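Local coordinates for protein fluvirucin B1 DH domain from module 1 (Actinomadura vulgaris, PDB 6OBV) that probably dehydrates a beta-hydroxyacyl polyketide intermediate to the alpha,beta-unsaturated form, as the dehydratase domain of module 1 in fluvirucin B1 biosynthesis, at residues G94-E99 and T150-S155; L248-G254 and I292-R298; P167-V173 and A199-G203. All coordinates share one frame; numbering follows the deposited sequence.

Contact 1. Residues G94-E99 and T150-S155; sequences GCPVLE and TLTATS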
ATOM      1  N   GLY A  94      -2.716 -12.472 -11.303  1.00 28.23           N
ATOM      2  CA  GLY A  94      -3.044 -13.591 -12.170  1.00 47.12           C
ATOM      3  C   GLY A  94      -4.504 -13.984 -12.167  1.00 45.62           C
ATOM      4  O   GLY A  94      -4.818 -15.170 -12.282  1.00 49.85           O
ATOM      5  N   CYS A  95      -5.404 -13.016 -12.009  1.00 44.40           N
ATOM      6  CA  CYS A  95      -6.854 -13.216 -12.062  1.00 42.81           C
ATOM      7  C   CYS A  95      -7.458 -12.219 -13.038  1.00 33.09           C
ATOM      8  O   CYS A  95      -8.136 -11.272 -12.631  1.00 30.74           O
ATOM      9  CB  CYS A  95      -7.484 -13.035 -10.681  1.00 47.29           C
ATOM     10  SG  CYS A  95      -7.564 -14.496  -9.725  1.00 52.80           S
ATOM     11  N   PRO A  96      -7.232 -12.404 -14.340  1.00 32.03           N
ATOM     12  CA  PRO A  96      -7.475 -11.298 -15.281  1.00 38.58           C
ATOM     13  C   PRO A  96      -8.937 -11.031 -15.601  1.00 38.52           C
ATOM     14  O   PRO A  96      -9.237  -9.920 -16.055  1.00 30.86           O
ATOM     15  CB  PRO A  96      -6.710 -11.738 -16.542  1.00 27.24           C
ATOM     16  CG  PRO A  96      -6.722 -13.244 -16.465  1.00 37.44           C
ATOM     17  CD  PRO A  96      -6.610 -13.572 -14.992  1.00 32.39           C
ATOM     18  N   VAL A  97      -9.839 -11.993 -15.363  1.00 36.55           N
ATOM     19  CA  VAL A  97     -11.219 -11.926 -15.834  1.00 31.86           C
ATOM     20  C   VAL A  97     -12.101 -11.243 -14.795  1.00 34.32           C
ATOM     21  O   VAL A  97     -12.161 -11.669 -13.635  1.00 29.49           O
ATOM     22  CB  VAL A  97     -11.745 -13.331 -16.164  1.00 38.30           C
ATOM     23  CG1 VAL A  97     -13.236 -13.286 -16.544  1.00 31.34           C
ATOM     24  CG2 VAL A  97     -10.907 -13.934 -17.299  1.00 42.00           C
ATOM     25  N   LEU A  98     -12.808 -10.198 -15.221  1.00 22.46           N
ATOM     26  CA  LEU A  98     -13.747  -9.472 -14.363  1.00 21.31           C
ATOM     27  C   LEU A  98     -15.099 -10.168 -14.412  1.00 29.38           C
ATOM     28  O   LEU A  98     -15.944  -9.879 -15.261  1.00 22.98           O
ATOM     29  CB  LEU A  98     -13.864  -8.026 -14.814  1.00 26.55           C
ATOM     30  CG  LEU A  98     -14.671  -7.133 -13.885  1.00 28.82           C
ATOM     31  CD1 LEU A  98     -14.183  -7.317 -12.464  1.00 25.66           C
ATOM     32  CD2 LEU A  98     -14.513  -5.681 -14.343  1.00 29.69           C
ATOM     33  N   GLU A  99     -15.306 -11.116 -13.493  1.00 28.19           N
ATOM     34  CA  GLU A  99     -16.541 -11.894 -13.502  1.00 28.18           C
ATOM     35  C   GLU A  99     -17.759 -11.003 -13.265  1.00 30.23           C
ATOM     36  O   GLU A  99     -18.800 -11.174 -13.900  1.00 31.60           O
ATOM     37  CB  GLU A  99     -16.443 -12.992 -12.443  1.00 31.01           C
ATOM     38  CG  GLU A  99     -17.720 -13.742 -12.128  1.00 30.54           C
ATOM     39  CD  GLU A  99     -17.487 -14.808 -11.065  1.00 39.28           C
ATOM     40  OE1 GLU A  99     -16.884 -15.850 -11.390  1.00 46.20           O
ATOM     41  OE2 GLU A  99     -17.883 -14.603  -9.900  1.00 43.03           O
ATOM     42  N   THR A 150     -15.922  -9.181  -8.519  1.00 25.95           N
ATOM     43  CA  THR A 150     -15.231 -10.457  -8.415  1.00 27.30           C
ATOM     44  C   THR A 150     -14.386 -10.703  -9.654  1.00 31.60           C
ATOM     45  O   THR A 150     -14.861 -10.556 -10.789  1.00 31.84           O
ATOM     46  CB  THR A 150     -16.231 -11.599  -8.227  1.00 35.04           C
ATOM     47  OG1 THR A 150     -16.915 -11.421  -6.985  1.00 43.80           O
ATOM     48  CG2 THR A 150     -15.514 -12.929  -8.211  1.00 33.41           C
ATOM     49  N   LEU A 151     -13.133 -11.068  -9.418  1.00 29.79           N
ATOM     50  CA  LEU A 151     -12.211 -11.514 -10.446  1.00 25.14           C
ATOM     51  C   LEU A 151     -12.098 -13.031 -10.413  1.00 31.09           C
ATOM     52  O   LEU A 151     -12.194 -13.651  -9.350  1.00 36.73           O
ATOM     53  CB  LEU A 151     -10.833 -10.888 -10.238  1.00 25.87           C
ATOM     54  CG  LEU A 151     -10.817  -9.360 -10.302  1.00 30.01           C
ATOM     55  CD1 LEU A 151      -9.684  -8.753  -9.440  1.00 30.25           C
ATOM     56  CD2 LEU A 151     -10.708  -8.915 -11.763  1.00 27.15           C
ATOM     57  N   THR A 152     -11.900 -13.624 -11.591  1.00 30.13           N
ATOM     58  CA  THR A 152     -11.686 -15.057 -11.733  1.00 32.27           C
ATOM     59  C   THR A 152     -10.569 -15.269 -12.746  1.00 34.14           C
ATOM     60  O   THR A 152     -10.173 -14.349 -13.462  1.00 35.30           O
ATOM     61  CB  THR A 152     -12.977 -15.798 -12.157  1.00 35.08           C
ATOM     62  OG1 THR A 152     -12.737 -17.209 -12.199  1.00 51.28           O
ATOM     63  CG2 THR A 152     -13.461 -15.356 -13.536  1.00 30.30           C
ATOM     64  N   ALA A 153     -10.024 -16.482 -12.773  1.00 38.05           N
ATOM     65  CA  ALA A 153      -9.103 -16.849 -13.839  1.00 34.56           C
ATOM     66  C   ALA A 153      -9.807 -17.549 -14.990  1.00 43.00           C
ATOM     67  O   ALA A 153      -9.205 -17.713 -16.058  1.00 52.59           O
ATOM     68  CB  ALA A 153      -7.987 -17.739 -13.300  1.00 35.82           C
ATOM     69  N   THR A 154     -11.063 -17.950 -14.801  1.00 42.84           N
ATOM     70  CA  THR A 154     -11.812 -18.660 -15.829  1.00 49.18           C
ATOM     71  C   THR A 154     -12.051 -17.753 -17.032  1.00 52.52           C
ATOM     72  O   THR A 154     -12.662 -16.685 -16.908  1.00 50.17           O
ATOM     73  CB  THR A 154     -13.145 -19.160 -15.271  1.00 50.89           C
ATOM     74  OG1 THR A 154     -12.981 -19.556 -13.905  1.00 52.68           O
ATOM     75  CG2 THR A 154     -13.628 -20.355 -16.071  1.00 51.81           C
ATOM     76  N   SER A 155     -11.571 -18.179 -18.196  1.00 57.43           N
ATOM     77  CA  SER A 155     -11.798 -17.475 -19.446  1.00 59.04           C
ATOM     78  C   SER A 155     -12.937 -18.125 -20.216  1.00 64.29           C
ATOM     79  O   SER A 155     -13.160 -19.337 -20.136  1.00 64.47           O
ATOM     80  CB  SER A 155     -10.536 -17.462 -20.309  1.00 61.63           C
ATOM     81  OG  SER A 155      -9.378 -17.288 -19.512  1.00 64.79           O
TER

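Contact 2. Residues L248-G254 and I292-R298; sequences LPFAWNG and ITSLISR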
ATOM      1  N   LEU A 248     -26.338   5.548 -17.086  1.00 33.59           N
ATOM      2  CA  LEU A 248     -24.915   5.254 -16.968  1.00 35.57           C
ATOM      3  C   LEU A 248     -24.707   3.773 -16.676  1.00 31.92           C
ATOM      4  O   LEU A 248     -25.569   3.137 -16.063  1.00 31.80           O
ATOM      5  CB  LEU A 248     -24.257   6.073 -15.849  1.00 37.82           C
ATOM      6  CG  LEU A 248     -24.385   7.594 -15.934  1.00 41.86           C
ATOM      7  CD1 LEU A 248     -23.791   8.233 -14.680  1.00 39.74           C
ATOM      8  CD2 LEU A 248     -23.706   8.100 -17.186  1.00 35.69           C
ATOM      9  N   PRO A 249     -23.580   3.204 -17.104  1.00 34.37           N
ATOM     10  CA  PRO A 249     -23.260   1.814 -16.746  1.00 34.93           C
ATOM     11  C   PRO A 249     -23.388   1.577 -15.249  1.00 34.93           C
ATOM     12  O   PRO A 249     -23.063   2.438 -14.429  1.00 35.18           O
ATOM     13  CB  PRO A 249     -21.806   1.652 -17.207  1.00 34.53           C
ATOM     14  CG  PRO A 249     -21.633   2.669 -18.292  1.00 34.17           C
ATOM     15  CD  PRO A 249     -22.541   3.827 -17.944  1.00 32.92           C
ATOM     16  N   PHE A 250     -23.862   0.392 -14.893  1.00 28.47           N
ATOM     17  CA  PHE A 250     -24.089   0.097 -13.490  1.00 32.45           C
ATOM     18  C   PHE A 250     -23.512  -1.264 -13.100  1.00 32.76           C
ATOM     19  O   PHE A 250     -22.801  -1.366 -12.094  1.00 32.19           O
ATOM     20  CB  PHE A 250     -25.585   0.176 -13.182  1.00 31.51           C
ATOM     21  CG  PHE A 250     -25.957  -0.368 -11.834  1.00 36.03           C
ATOM     22  CD1 PHE A 250     -25.581   0.294 -10.677  1.00 43.95           C
ATOM     23  CD2 PHE A 250     -26.696  -1.541 -11.724  1.00 37.43           C
ATOM     24  CE1 PHE A 250     -25.928  -0.215  -9.423  1.00 46.60           C
ATOM     25  CE2 PHE A 250     -27.039  -2.059 -10.488  1.00 42.68           C
ATOM     26  CZ  PHE A 250     -26.657  -1.391  -9.331  1.00 45.89           C
ATOM     27  N   ALA A 251     -23.789  -2.314 -13.878  1.00 28.36           N
ATOM     28  CA  ALA A 251     -23.319  -3.660 -13.544  1.00 24.10           C
ATOM     29  C   ALA A 251     -22.691  -4.322 -14.758  1.00 30.46           C
ATOM     30  O   ALA A 251     -23.257  -4.283 -15.860  1.00 33.83           O
ATOM     31  CB  ALA A 251     -24.457  -4.535 -13.013  1.00 25.04           C
ATOM     32  N   TRP A 252     -21.531  -4.944 -14.549  1.00 25.88           N
ATOM     33  CA  TRP A 252     -20.786  -5.627 -15.600  1.00 27.02           C
ATOM     34  C   TRP A 252     -20.669  -7.102 -15.248  1.00 25.01           C
ATOM     35  O   TRP A 252     -20.472  -7.444 -14.078  1.00 25.12           O
ATOM     36  CB  TRP A 252     -19.389  -5.025 -15.754  1.00 29.20           C
ATOM     37  CG  TRP A 252     -19.372  -3.528 -15.957  1.00 30.14           C
ATOM     38  CD1 TRP A 252     -19.628  -2.566 -15.022  1.00 32.23           C
ATOM     39  CD2 TRP A 252     -19.062  -2.836 -17.172  1.00 29.48           C
ATOM     40  NE1 TRP A 252     -19.510  -1.312 -15.586  1.00 31.77           N
ATOM     41  CE2 TRP A 252     -19.161  -1.452 -16.904  1.00 29.70           C
ATOM     42  CE3 TRP A 252     -18.711  -3.252 -18.462  1.00 23.88           C
ATOM     43  CZ2 TRP A 252     -18.915  -0.485 -17.874  1.00 19.58           C
ATOM     44  CZ3 TRP A 252     -18.476  -2.286 -19.429  1.00 27.53           C
ATOM     45  CH2 TRP A 252     -18.577  -0.922 -19.128  1.00 25.03           C
ATOM     46  N   ASN A 253     -20.794  -7.980 -16.252  1.00 25.29           N
ATOM     47  CA  ASN A 253     -20.496  -9.396 -16.060  1.00 23.98           C
ATOM     48  C   ASN A 253     -19.679  -9.923 -17.221  1.00 27.41           C
ATOM     49  O   ASN A 253     -19.940  -9.585 -18.376  1.00 31.31           O
ATOM     50  CB  ASN A 253     -21.758 -10.243 -15.904  1.00 27.52           C
ATOM     51  CG  ASN A 253     -22.606  -9.779 -14.737  1.00 36.77           C
ATOM     52  OD1 ASN A 253     -23.187  -8.686 -14.786  1.00 34.13           O
ATOM     53  ND2 ASN A 253     -22.656 -10.583 -13.664  1.00 36.71           N
ATOM     54  N   GLY A 254     -18.697 -10.754 -16.895  1.00 29.49           N
ATOM     55  CA  GLY A 254     -17.909 -11.466 -17.882  1.00 28.06           C
ATOM     56  C   GLY A 254     -17.132 -10.511 -18.750  1.00 29.58           C
ATOM     57  O   GLY A 254     -17.313 -10.506 -19.968  1.00 37.30           O
ATOM     58  N   ILE A 292     -17.568  -8.292 -23.417  1.00 26.14           N
ATOM     59  CA  ILE A 292     -18.396  -8.007 -22.248  1.00 26.65           C
ATOM     60  C   ILE A 292     -19.651  -8.856 -22.378  1.00 30.14           C
ATOM     61  O   ILE A 292     -20.447  -8.665 -23.310  1.00 25.70           O
ATOM     62  CB  ILE A 292     -18.746  -6.522 -22.130  1.00 30.66           C
ATOM     63  CG1 ILE A 292     -17.489  -5.699 -21.838  1.00 36.36           C
ATOM     64  CG2 ILE A 292     -19.777  -6.325 -21.039  1.00 30.29           C
ATOM     65  CD1 ILE A 292     -17.367  -4.470 -22.708  1.00 35.89           C
ATOM     66  N   THR A 293     -19.822  -9.813 -21.466  1.00 30.97           N
ATOM     67  CA  THR A 293     -20.994 -10.680 -21.565  1.00 35.67           C
ATOM     68  C   THR A 293     -22.276  -9.916 -21.262  1.00 36.72           C
ATOM     69  O   THR A 293     -23.273 -10.063 -21.973  1.00 29.24           O
ATOM     70  CB  THR A 293     -20.849 -11.875 -20.631  1.00 39.35           C
ATOM     71  OG1 THR A 293     -19.665 -12.603 -20.991  1.00 41.67           O
ATOM     72  CG2 THR A 293     -22.066 -12.781 -20.748  1.00 30.71           C
ATOM     73  N   SER A 294     -22.270  -9.079 -20.235  1.00 27.51           N
ATOM     74  CA  SER A 294     -23.484  -8.354 -19.895  1.00 27.53           C
ATOM     75  C   SER A 294     -23.142  -7.000 -19.307  1.00 32.49           C
ATOM     76  O   SER A 294     -22.304  -6.902 -18.402  1.00 32.52           O
ATOM     77  CB  SER A 294     -24.325  -9.143 -18.905  1.00 29.24           C
ATOM     78  OG  SER A 294     -25.456  -8.399 -18.539  1.00 46.02           O
ATOM     79  N   LEU A 295     -23.815  -5.965 -19.800  1.00 30.38           N
ATOM     80  CA  LEU A 295     -23.728  -4.632 -19.215  1.00 28.80           C
ATOM     81  C   LEU A 295     -25.143  -4.137 -18.951  1.00 32.76           C
ATOM     82  O   LEU A 295     -25.974  -4.118 -19.863  1.00 31.84           O
ATOM     83  CB  LEU A 295     -22.975  -3.659 -20.134  1.00 28.93           C
ATOM     84  CG  LEU A 295     -23.104  -2.184 -19.740  1.00 28.67           C
ATOM     85  CD1 LEU A 295     -22.496  -1.924 -18.360  1.00 24.66           C
ATOM     86  CD2 LEU A 295     -22.509  -1.277 -20.808  1.00 29.28           C
ATOM     87  N   ILE A 296     -25.428  -3.784 -17.698  1.00 29.22           N
ATOM     88  CA  ILE A 296     -26.683  -3.136 -17.326  1.00 30.96           C
ATOM     89  C   ILE A 296     -26.393  -1.666 -17.063  1.00 29.64           C
ATOM     90  O   ILE A 296     -25.446  -1.335 -16.333  1.00 25.74           O
ATOM     91  CB  ILE A 296     -27.319  -3.791 -16.089  1.00 35.29           C
ATOM     92  CG1 ILE A 296     -27.790  -5.202 -16.414  1.00 38.20           C
ATOM     93  CG2 ILE A 296     -28.479  -2.920 -15.562  1.00 30.81           C
ATOM     94  CD1 ILE A 296     -27.830  -6.119 -15.208  1.00 40.22           C
ATOM     95  N   SER A 297     -27.175  -0.792 -17.691  1.00 24.57           N
ATOM     96  CA  SER A 297     -27.174   0.642 -17.446  1.00 42.13           C
ATOM     97  C   SER A 297     -28.366   1.013 -16.563  1.00 40.71           C
ATOM     98  O   SER A 297     -29.363   0.289 -16.510  1.00 39.89           O
ATOM     99  CB  SER A 297     -27.243   1.412 -18.765  1.00 36.37           C
ATOM    100  OG  SER A 297     -25.963   1.469 -19.372  1.00 41.47           O
ATOM    101  N   ARG A 298     -28.254   2.137 -15.852  1.00 38.19           N
ATOM    102  CA  ARG A 298     -29.344   2.567 -14.989  1.00 41.84           C
ATOM    103  C   ARG A 298     -29.656   4.035 -15.247  1.00 35.52           C
ATOM    104  O   ARG A 298     -28.740   4.850 -15.403  1.00 32.17           O
ATOM    105  CB  ARG A 298     -29.003   2.356 -13.502  1.00 54.55           C
ATOM    106  CG  ARG A 298     -27.681   2.982 -13.059  1.00 68.60           C
ATOM    107  CD  ARG A 298     -27.691   3.341 -11.578  1.00 79.54           C
ATOM    108  NE  ARG A 298     -28.143   4.709 -11.330  1.00 85.20           N
ATOM    109  CZ  ARG A 298     -29.094   5.041 -10.457  1.00 85.83           C
ATOM    110  NH1 ARG A 298     -29.708   4.108  -9.743  1.00 87.29           N
ATOM    111  NH2 ARG A 298     -29.431   6.308 -10.294  1.00 83.13           N
TER
HETATM  112  O   HOH W   1     -24.446  -6.877 -16.133  1.00 30.61           O

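Contact 3. Residues P167-V173 and A199-G203; sequences PAGAAAV and AWIRG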
ATOM      1  N   PRO A 167     -20.897  -6.569 -41.055  1.00 38.61           N
ATOM      2  CA  PRO A 167     -21.568  -7.836 -41.381  1.00 44.32           C
ATOM      3  C   PRO A 167     -22.631  -7.660 -42.452  1.00 42.45           C
ATOM      4  O   PRO A 167     -23.181  -6.572 -42.638  1.00 44.12           O
ATOM      5  CB  PRO A 167     -22.192  -8.254 -40.048  1.00 41.03           C
ATOM      6  CG  PRO A 167     -21.269  -7.679 -39.042  1.00 36.67           C
ATOM      7  CD  PRO A 167     -20.808  -6.359 -39.600  1.00 38.06           C
ATOM      8  N   ALA A 168     -22.917  -8.749 -43.153  1.00 38.01           N
ATOM      9  CA  ALA A 168     -23.965  -8.720 -44.163  1.00 40.66           C
ATOM     10  C   ALA A 168     -25.301  -8.359 -43.521  1.00 45.32           C
ATOM     11  O   ALA A 168     -25.557  -8.659 -42.351  1.00 47.67           O
ATOM     12  CB  ALA A 168     -24.063 -10.067 -44.885  1.00 43.25           C
ATOM     13  N   GLY A 169     -26.140  -7.671 -44.293  1.00 50.97           N
ATOM     14  CA  GLY A 169     -27.419  -7.218 -43.795  1.00 54.77           C
ATOM     15  C   GLY A 169     -27.394  -5.978 -42.922  1.00 53.11           C
ATOM     16  O   GLY A 169     -28.466  -5.517 -42.511  1.00 66.70           O
ATOM     17  N   ALA A 170     -26.224  -5.413 -42.625  1.00 45.79           N
ATOM     18  CA  ALA A 170     -26.136  -4.237 -41.760  1.00 39.92           C
ATOM     19  C   ALA A 170     -26.310  -2.962 -42.576  1.00 40.58           C
ATOM     20  O   ALA A 170     -25.676  -2.792 -43.625  1.00 43.76           O
ATOM     21  CB  ALA A 170     -24.804  -4.202 -41.013  1.00 39.11           C
ATOM     22  N   ALA A 171     -27.172  -2.072 -42.095  1.00 41.53           N
ATOM     23  CA  ALA A 171     -27.502  -0.833 -42.791  1.00 44.51           C
ATOM     24  C   ALA A 171     -26.760   0.321 -42.138  1.00 43.41           C
ATOM     25  O   ALA A 171     -26.801   0.467 -40.912  1.00 43.05           O
ATOM     26  CB  ALA A 171     -29.008  -0.565 -42.760  1.00 41.55           C
ATOM     27  N   ALA A 172     -26.088   1.136 -42.954  1.00 40.58           N
ATOM     28  CA  ALA A 172     -25.362   2.288 -42.429  1.00 36.54           C
ATOM     29  C   ALA A 172     -26.326   3.292 -41.814  1.00 36.79           C
ATOM     30  O   ALA A 172     -27.481   3.418 -42.229  1.00 35.98           O
ATOM     31  CB  ALA A 172     -24.542   2.961 -43.532  1.00 34.81           C
ATOM     32  N   VAL A 173     -25.835   4.014 -40.810  1.00 40.96           N
ATOM     33  CA  VAL A 173     -26.614   4.997 -40.072  1.00 43.15           C
ATOM     34  C   VAL A 173     -25.871   6.325 -40.112  1.00 46.00           C
ATOM     35  O   VAL A 173     -24.654   6.362 -39.901  1.00 49.16           O
ATOM     36  CB  VAL A 173     -26.839   4.547 -38.618  1.00 42.59           C
ATOM     37  CG1 VAL A 173     -27.433   5.682 -37.782  1.00 42.39           C
ATOM     38  CG2 VAL A 173     -27.728   3.317 -38.603  1.00 42.48           C
ATOM     39  N   ALA A 199     -21.463   3.655 -37.762  1.00 35.61           N
ATOM     40  CA  ALA A 199     -22.343   2.673 -37.151  1.00 31.58           C
ATOM     41  C   ALA A 199     -23.297   2.091 -38.188  1.00 33.03           C
ATOM     42  O   ALA A 199     -23.728   2.780 -39.115  1.00 34.52           O
ATOM     43  CB  ALA A 199     -23.140   3.284 -36.000  1.00 31.05           C
ATOM     44  N   TRP A 200     -23.623   0.808 -38.008  1.00 34.74           N
ATOM     45  CA  TRP A 200     -24.590   0.086 -38.825  1.00 36.01           C
ATOM     46  C   TRP A 200     -25.574  -0.651 -37.918  1.00 34.37           C
ATOM     47  O   TRP A 200     -25.234  -1.047 -36.797  1.00 36.27           O
ATOM     48  CB  TRP A 200     -23.918  -0.935 -39.756  1.00 37.62           C
ATOM     49  CG  TRP A 200     -22.802  -0.425 -40.648  1.00 40.35           C
ATOM     50  CD1 TRP A 200     -22.864  -0.204 -41.996  1.00 44.48           C
ATOM     51  CD2 TRP A 200     -21.455  -0.116 -40.258  1.00 41.96           C
ATOM     52  NE1 TRP A 200     -21.644   0.234 -42.467  1.00 41.49           N
ATOM     53  CE2 TRP A 200     -20.764   0.297 -41.421  1.00 43.50           C
ATOM     54  CE3 TRP A 200     -20.769  -0.141 -39.041  1.00 38.21           C
ATOM     55  CZ2 TRP A 200     -19.417   0.680 -41.398  1.00 40.95           C
ATOM     56  CZ3 TRP A 200     -19.432   0.238 -39.021  1.00 40.47           C
ATOM     57  CH2 TRP A 200     -18.772   0.639 -40.192  1.00 38.30           C
ATOM     58  N   ILE A 201     -26.789  -0.862 -38.413  1.00 30.77           N
ATOM     59  CA  ILE A 201     -27.832  -1.542 -37.652  1.00 35.26           C
ATOM     60  C   ILE A 201     -28.323  -2.749 -38.434  1.00 39.17           C
ATOM     61  O   ILE A 201     -28.537  -2.665 -39.651  1.00 36.69           O
ATOM     62  CB  ILE A 201     -28.993  -0.595 -37.314  1.00 37.76           C
ATOM     63  CG1 ILE A 201     -28.537   0.409 -36.249  1.00 37.85           C
ATOM     64  CG2 ILE A 201     -30.159  -1.365 -36.766  1.00 37.62           C
ATOM     65  CD1 ILE A 201     -29.546   1.508 -36.011  1.00 47.74           C
ATOM     66  N   ARG A 202     -28.480  -3.875 -37.737  1.00 34.56           N
ATOM     67  CA  ARG A 202     -29.055  -5.084 -38.325  1.00 36.75           C
ATOM     68  C   ARG A 202     -29.960  -5.726 -37.283  1.00 40.94           C
ATOM     69  O   ARG A 202     -29.474  -6.195 -36.247  1.00 36.43           O
ATOM     70  CB  ARG A 202     -27.972  -6.068 -38.774  1.00 34.82           C
ATOM     71  CG  ARG A 202     -28.577  -7.357 -39.409  1.00 40.36           C
ATOM     72  CD  ARG A 202     -27.521  -8.373 -39.787  1.00 40.05           C
ATOM     73  NE  ARG A 202     -26.748  -8.828 -38.632  1.00 47.50           N
ATOM     74  CZ  ARG A 202     -25.758  -9.708 -38.721  1.00 49.83           C
ATOM     75  NH1 ARG A 202     -25.439 -10.216 -39.907  1.00 48.42           N
ATOM     76  NH2 ARG A 202     -25.092 -10.080 -37.634  1.00 49.53           N
ATOM     77  N   GLY A 203     -31.262  -5.773 -37.560  1.00 39.17           N
ATOM     78  CA  GLY A 203     -32.191  -6.234 -36.538  1.00 39.07           C
ATOM     79  C   GLY A 203     -32.020  -5.406 -35.279  1.00 38.11           C
ATOM     80  O   GLY A 203     -31.881  -4.179 -35.331  1.00 43.12           O
TER
HETATM   81  O   HOH W   2     -22.190   5.835 -39.828  1.00 33.52           O

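Contact 1. Residues G94-E99 and T150-S155
The Glu99 side chain lies beside that of Thr150 and crosses that of Thr152 at about a right angle. Glu99 CB lies 3.3 Å from Thr150 O and 4.0 Å from Thr152 CG2. With CG anti to the backbone N (chi1 169°) and the chain extended beyond it, the carboxylate runs alongside Thr150: Glu99 CD comes to 3.9 Å from the Thr150 methyl CG2, and Glu99 OE2 to 3.4 Å. OE1 faces Thr152 CB instead. These are van der Waals contacts only; the charge is met by Arg129, in a salt bridge with OE2.

Val97 and Thr152 make an antiparallel hydrogen-bonded pair. Val97 N gives its hydrogen to Thr152 O at 3.0 Å, and the return bond from Thr152 N to Val97 O is 2.8 Å. Their side chains lie side by side, Val97 CG1 3.7 Å from Thr152 CG2. Leu98 and Leu151 form the next, non-hydrogen-bonded pair and project from the other face, where Leu98 CD1 meets Leu151 CD2 at 3.9 Å.

Gly94 closes helix 79-92 in a Schellman motif. The helix packs on Leu98 through Val87, while strand 130-137 flanks Leu151 and strand 247-257 takes the far edge of strand 97-103.

Contact 2. Residues L248-G254 and I292-R298
Ile296 O takes two amide hydrogens from the facing strand, Phe250 N at 2.8 Å and Ala251 N at 3.1 Å. The first lies in the carbonyl plane, the second is tilted 18° from it. This double use of one acceptor is a classic beta bulge, shifting the register by one. Before it Leu248 and Arg298 exchange both backbone bonds; beyond it Ile296 N returns a nearly straight bond to Ala251 O, and Asn253 and Ser294 pair in both directions. A second classic bulge sets Thr293 and Ser294 opposite Asn253. There Gly254 O accepts from Thr293 N at 3.0 Å, with the donor standing 45° out of the carbonyl plane, and weakly from Thr293 OG1. Facing outward, the backbones of Phe250, Trp252 and Gly254 pair with Leu103, Leu101 and Glu99 of strand 97-103, and Leu295 with Thr277.

Water 1 lies 2.6 Å from Asn253 OD1 and 3.0 Å from Ser294 OG, close enough to bond to both, and more weakly to Ala251 O; it cannot donate to every acceptor in reach.

Trp252 and Leu295 share one face of the sheet. Leu295 CD1 stands over the Trp252 indole, 3.7 Å from the centroid of its six-membered ring, a CH-pi contact, while Ile292 CD1 comes to the ring edge. Leu295 CG is anti to the backbone N (chi1 167°), which carries the branch alongside the indole. An antiparallel sheet curved round a helix is the hotdog arrangement; that Thr80 and Val83 of helix 79-92 also pack on Trp252 is consistent with the double hotdog of polyketide synthase dehydratases.

Contact 3. Residues P167-V173 and A199-G203
Arg202 folds back over the turn at 167-170 and binds its backbone. Its chain leaves with CG anti to the backbone N, stays extended through CD, then bends at chi3 (61°). This brings Arg202 NH1 to Ala168 O in a 2.9 Å hydrogen bond: NH1 approaches in the carbonyl plane of Ala168, whose O stands 30° out of the guanidinium plane. Pro167 CB sits over one guanidinium face, 3.8 Å from Arg202 NH1, and NH2 makes a salt bridge with Glu205.

Trp200 lays the CD1 corner of its indole against Ala172. CG is anti to the carbonyl carbon (chi1 -53°), placing Trp200 CD1 3.6 Å from Ala172 CA, while Trp200 CB touches Ala170 CB at 3.6 Å. Trp165 meets the same indole edge-to-face.

Ile201 and Val173 project from the other side of the sheet, their side chains at a slant, with Ile201 CD1 3.6 Å from Val173 CG2. The backbones pair at Ala171 and Ile201: Ala171 N to Ile201 O is nearly straight at 2.9 Å, and Ile201 N bonds back to Ala171 O.

Pro167 to Ala170 is a type II beta turn, with Gly169 at positive phi in its third position. The whole is a turn leading into a short antiparallel edge strand, 171-173, which is the last strand in the sheet order on this side.

How the contacts relate
Along the chain contact 1 closes first, then contact 3, then contact 2. In space contact 2 lies between the others: its centre is about 16 Å from that of contact 1 and about 23 Å from that of contact 3, while the centres of contacts 1 and 3 are about 33 Å apart. Contacts 1 and 2 touch, since strands 97-103 and 247-257 are neighbours and Glu99 O probably accepts a hydrogen bond from Gly254 N at 3.0 Å. Contact 3 touches neither; it is reached from strand 288-299 through 277-282, 264-271 and 205-211. The three pairings thus sample one continuous antiparallel strand order, consistent with two hotdog halves joined side by side where 97-103 meets 247-257.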